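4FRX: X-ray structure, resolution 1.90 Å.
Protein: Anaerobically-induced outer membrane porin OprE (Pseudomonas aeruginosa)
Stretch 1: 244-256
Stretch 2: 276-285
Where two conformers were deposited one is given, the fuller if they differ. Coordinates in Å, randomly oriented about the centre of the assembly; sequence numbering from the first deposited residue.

Stretch 1 (244-256) RAFDSSSDGKNGS
Stretch 2, residues 276-285: KGEVDNRAFS

In the OprE porin, the strands pairing Arg244-Ser248 with Asn281-Ser285 run antiparallel, their directions 178° apart and their axes 4.7 Å apart at closest approach. The register pairs Arg244 with Ser285, Ala245 with Phe284, Phe246 with Ala283, Asp247 with Arg282 and Ser248 with Asn281, in extended backbone (phi -119 to -145°, psi 121 to 153°). Arg244, Phe246 and Ser248 take the hydrogen-bonded pairs: Arg244 N to Ser285 O is 3.0 Å and Ser285 N to Arg244 O 2.9 Å; Phe246 N to Ala283 O is 2.9 Å and Ala283 N to Phe246 O 3.1 Å; Ser248 N to Asn281 O is 2.8 Å and Asn281 N to Ser248 O 3.1 Å.

One sheet face carries Arg244, Phe246, Ser248, Asn281, Ala283 and Ser285. Phe246 is m (chi2 -90°); its ring leads away from the partner strand, though CB (4.1 Å) and CD2 (4.3 Å) both pack against Ala283 CB; the small alanine fits beside it. Arg244, m and then t, t, extends away too, leaving its CB 3.5 Å from OG of Ser285 (p). Ser248, m, places OG 2.7 Å from a water that also donates to Asn281 O at 2.9 Å, so a buried hydroxyl is satisfied.

The other face, with Ala245, Asp247, Arg282 and Phe284, is more open. Phe284 is t (chi2 78°) and meets Ala245 CB with its ring edge, CD1 to CB 4.4 Å. Asp247, t, brings OD1 to 3.5 Å from Arg282 CG, while the arginine, m, t, m, carries its end away.

Beyond the ladder the direct backbone hydrogen bonds give out, and a water and side chains take over. Ser250 N and Val279 O are 3.5 Å apart, and a water bridges them, 3.1 Å from Ser250 N and 2.6 Å from Val279 O. Ser250, p, donates from OG to Glu278 OE2 at 2.7 Å; the glutamate, t, t with chi3 8°, is extended enough to reach it, and another water donates to OE2 (2.8 Å) and to Gly255 O (2.9 Å).

Asn254, in the 3-10 segment 253-255, is t with chi2 -99° and imitates a strand edge: OD1 accepts from Val279 N at 2.8 Å, and ND2 donates to Gly277 O at 3.2 Å. An amide suits this buried site because it offers both acceptor and donor. Val279, t, points toward the first stretch, its CG1 4.0 Å from Ser248 CB. Gly252 has phi 53°, favourable to glycine, and at Gly255 a CB would clash with Ser250 OG. In all, 692 Å² is buried.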

# COMPACT_ATOMS: atom_id res chain seq x y z
N ARG A 244 4.43 -7.17 -14.35
CA ARG A 244 3.39 -7.62 -13.43
C ARG A 244 2.18 -8.10 -14.22
O ARG A 244 1.83 -7.52 -15.25
CB ARG A 244 2.97 -6.50 -12.47
CG ARG A 244 4.12 -5.81 -11.75
CD ARG A 244 3.63 -4.76 -10.77
NE ARG A 244 4.75 -3.98 -10.24
CZ ARG A 244 4.63 -3.01 -9.34
NH1 ARG A 244 3.43 -2.69 -8.89
NH2 ARG A 244 5.70 -2.35 -8.92
N ALA A 245 1.56 -9.16 -13.72
CA ALA A 245 0.38 -9.74 -14.32
C ALA A 245 -0.51 -10.18 -13.18
O ALA A 245 -0.06 -10.93 -12.32
CB ALA A 245 0.79 -10.95 -15.15
N PHE A 246 -1.76 -9.71 -13.15
CA PHE A 246 -2.74 -10.12 -12.13
C PHE A 246 -3.94 -10.74 -12.83
O PHE A 246 -4.43 -10.20 -13.81
CB PHE A 246 -3.29 -8.91 -11.36
CG PHE A 246 -2.36 -8.33 -10.32
CD1 PHE A 246 -2.39 -8.78 -9.01
CD2 PHE A 246 -1.56 -7.24 -10.62
CE1 PHE A 246 -1.59 -8.20 -8.02
CE2 PHE A 246 -0.75 -6.65 -9.65
CZ PHE A 246 -0.78 -7.14 -8.34
N ASP A 247 -4.45 -11.86 -12.32
CA ASP A 247 -5.75 -12.33 -12.79
C ASP A 247 -6.67 -12.35 -11.57
O ASP A 247 -6.39 -13.03 -10.59
CB ASP A 247 -5.66 -13.74 -13.34
CG ASP A 247 -6.99 -14.25 -13.85
OD1 ASP A 247 -7.37 -13.87 -14.97
OD2 ASP A 247 -7.68 -14.99 -13.11
N SER A 248 -7.77 -11.60 -11.64
CA SER A 248 -8.70 -11.53 -10.51
C SER A 248 -10.07 -12.03 -10.95
O SER A 248 -10.61 -11.59 -11.97
CB SER A 248 -8.85 -10.10 -10.03
OG SER A 248 -7.60 -9.51 -9.68
N SER A 249 -10.64 -12.95 -10.18
CA SER A 249 -11.95 -13.50 -10.53
C SER A 249 -12.81 -13.63 -9.29
O SER A 249 -12.31 -13.46 -8.17
CB SER A 249 -11.79 -14.86 -11.21
OG SER A 249 -11.10 -15.77 -10.37
N SER A 250 -14.09 -13.93 -9.48
CA SER A 250 -15.03 -13.98 -8.36
C SER A 250 -14.84 -15.18 -7.45
O SER A 250 -14.37 -16.24 -7.88
CB SER A 250 -16.46 -13.94 -8.88
OG SER A 250 -16.72 -15.06 -9.72
N ASP A 251 -15.24 -15.01 -6.20
CA ASP A 251 -15.21 -16.08 -5.21
C ASP A 251 -16.50 -16.02 -4.42
O ASP A 251 -17.00 -14.93 -4.13
CB ASP A 251 -14.02 -15.91 -4.25
CG ASP A 251 -14.01 -16.96 -3.14
OD1 ASP A 251 -13.45 -18.05 -3.36
OD2 ASP A 251 -14.57 -16.70 -2.05
N GLY A 252 -17.06 -17.18 -4.09
CA GLY A 252 -18.23 -17.24 -3.22
C GLY A 252 -19.40 -16.38 -3.67
O GLY A 252 -19.84 -16.47 -4.81
N LYS A 253 -19.89 -15.54 -2.77
CA LYS A 253 -21.10 -14.73 -3.00
C LYS A 253 -21.01 -13.84 -4.23
O LYS A 253 -21.96 -13.72 -5.01
CB LYS A 253 -21.43 -13.91 -1.76
CG LYS A 253 -21.83 -14.77 -0.56
CD LYS A 253 -22.29 -13.92 0.61
CE LYS A 253 -22.76 -14.77 1.78
NZ LYS A 253 -23.78 -15.77 1.36
N ASN A 254 -19.86 -13.21 -4.42
CA ASN A 254 -19.65 -12.36 -5.58
C ASN A 254 -19.80 -13.13 -6.90
O ASN A 254 -20.18 -12.57 -7.93
CB ASN A 254 -18.28 -11.69 -5.50
CG ASN A 254 -17.99 -10.83 -6.70
OD1 ASN A 254 -17.28 -11.24 -7.62
ND2 ASN A 254 -18.55 -9.63 -6.71
N GLY A 255 -19.52 -14.44 -6.86
CA GLY A 255 -19.62 -15.28 -8.04
C GLY A 255 -21.02 -15.83 -8.31
O GLY A 255 -21.22 -16.62 -9.22
N SER A 256 -21.99 -15.42 -7.50
CA SER A 256 -23.36 -15.89 -7.67
C SER A 256 -24.30 -14.70 -7.85
O SER A 256 -24.10 -13.65 -7.27
CB SER A 256 -23.79 -16.69 -6.44
OG SER A 256 -24.18 -15.82 -5.40
N LYS A 276 -21.72 -1.87 -10.58
CA LYS A 276 -21.33 -2.81 -9.53
C LYS A 276 -21.64 -4.22 -10.03
O LYS A 276 -22.66 -4.42 -10.69
CB LYS A 276 -22.09 -2.53 -8.23
CG LYS A 276 -21.66 -1.25 -7.53
CD LYS A 276 -22.45 -1.03 -6.25
CE LYS A 276 -21.94 0.20 -5.50
NZ LYS A 276 -21.86 1.39 -6.39
N GLY A 277 -20.78 -5.18 -9.73
CA GLY A 277 -21.03 -6.53 -10.21
C GLY A 277 -19.93 -7.52 -9.88
O GLY A 277 -19.27 -7.42 -8.85
N GLU A 278 -19.73 -8.48 -10.77
CA GLU A 278 -18.84 -9.61 -10.50
C GLU A 278 -17.40 -9.16 -10.67
O GLU A 278 -17.10 -8.40 -11.58
CB GLU A 278 -19.13 -10.73 -11.48
CG GLU A 278 -18.53 -12.05 -11.07
CD GLU A 278 -18.88 -13.20 -11.99
OE1 GLU A 278 -19.49 -12.96 -13.06
OE2 GLU A 278 -18.54 -14.35 -11.64
N VAL A 279 -16.50 -9.63 -9.80
CA VAL A 279 -15.07 -9.40 -10.03
C VAL A 279 -14.66 -10.12 -11.31
O VAL A 279 -15.07 -11.26 -11.54
CB VAL A 279 -14.20 -9.87 -8.84
CG1 VAL A 279 -12.72 -9.83 -9.20
CG2 VAL A 279 -14.46 -9.02 -7.61
N ASP A 280 -13.87 -9.45 -12.14
CA ASP A 280 -13.53 -9.89 -13.49
C ASP A 280 -12.52 -8.89 -14.03
O ASP A 280 -12.88 -7.98 -14.76
CB ASP A 280 -14.78 -9.91 -14.38
CG ASP A 280 -14.47 -10.16 -15.86
OD1 ASP A 280 -13.62 -11.02 -16.15
OD2 ASP A 280 -15.10 -9.50 -16.73
N ASN A 281 -11.25 -9.06 -13.67
CA ASN A 281 -10.21 -8.12 -14.06
C ASN A 281 -8.87 -8.82 -14.35
O ASN A 281 -8.44 -9.70 -13.60
CB ASN A 281 -10.02 -7.05 -12.97
CG ASN A 281 -9.00 -5.98 -13.35
OD1 ASN A 281 -9.35 -4.92 -13.85
ND2 ASN A 281 -7.73 -6.26 -13.08
N ARG A 282 -8.27 -8.45 -15.47
CA ARG A 282 -6.92 -8.88 -15.80
C ARG A 282 -6.07 -7.62 -15.96
O ARG A 282 -6.43 -6.72 -16.70
CB ARG A 282 -6.91 -9.73 -17.09
CG ARG A 282 -7.68 -11.04 -16.96
CD ARG A 282 -7.71 -11.85 -18.26
NE ARG A 282 -8.47 -11.20 -19.33
CZ ARG A 282 -7.91 -10.50 -20.32
NH1 ARG A 282 -6.59 -10.36 -20.38
NH2 ARG A 282 -8.67 -9.95 -21.25
N ALA A 283 -4.95 -7.55 -15.23
CA ALA A 283 -4.09 -6.37 -15.27
C ALA A 283 -2.69 -6.81 -15.72
O ALA A 283 -2.22 -7.84 -15.29
CB ALA A 283 -3.99 -5.77 -13.90
N PHE A 284 -2.06 -6.06 -16.61
CA PHE A 284 -0.70 -6.38 -17.06
C PHE A 284 0.10 -5.09 -17.15
O PHE A 284 -0.41 -4.10 -17.65
CB PHE A 284 -0.72 -7.05 -18.44
CG PHE A 284 0.66 -7.28 -19.02
CD1 PHE A 284 1.44 -8.34 -18.58
CD2 PHE A 284 1.17 -6.43 -19.99
CE1 PHE A 284 2.71 -8.55 -19.10
CE2 PHE A 284 2.44 -6.63 -20.51
CZ PHE A 284 3.21 -7.69 -20.06
N SER A 285 1.33 -5.09 -16.66
CA SER A 285 2.12 -3.87 -16.78
C SER A 285 3.60 -4.16 -17.00
O SER A 285 4.10 -5.21 -16.61
CB SER A 285 1.95 -3.00 -15.55
OG SER A 285 2.55 -3.61 -14.43
O HOH W 1 -6.50 -8.39 -11.93
O HOH W 2 -14.84 -13.68 -12.51
O HOH W 3 -19.65 -16.94 -11.63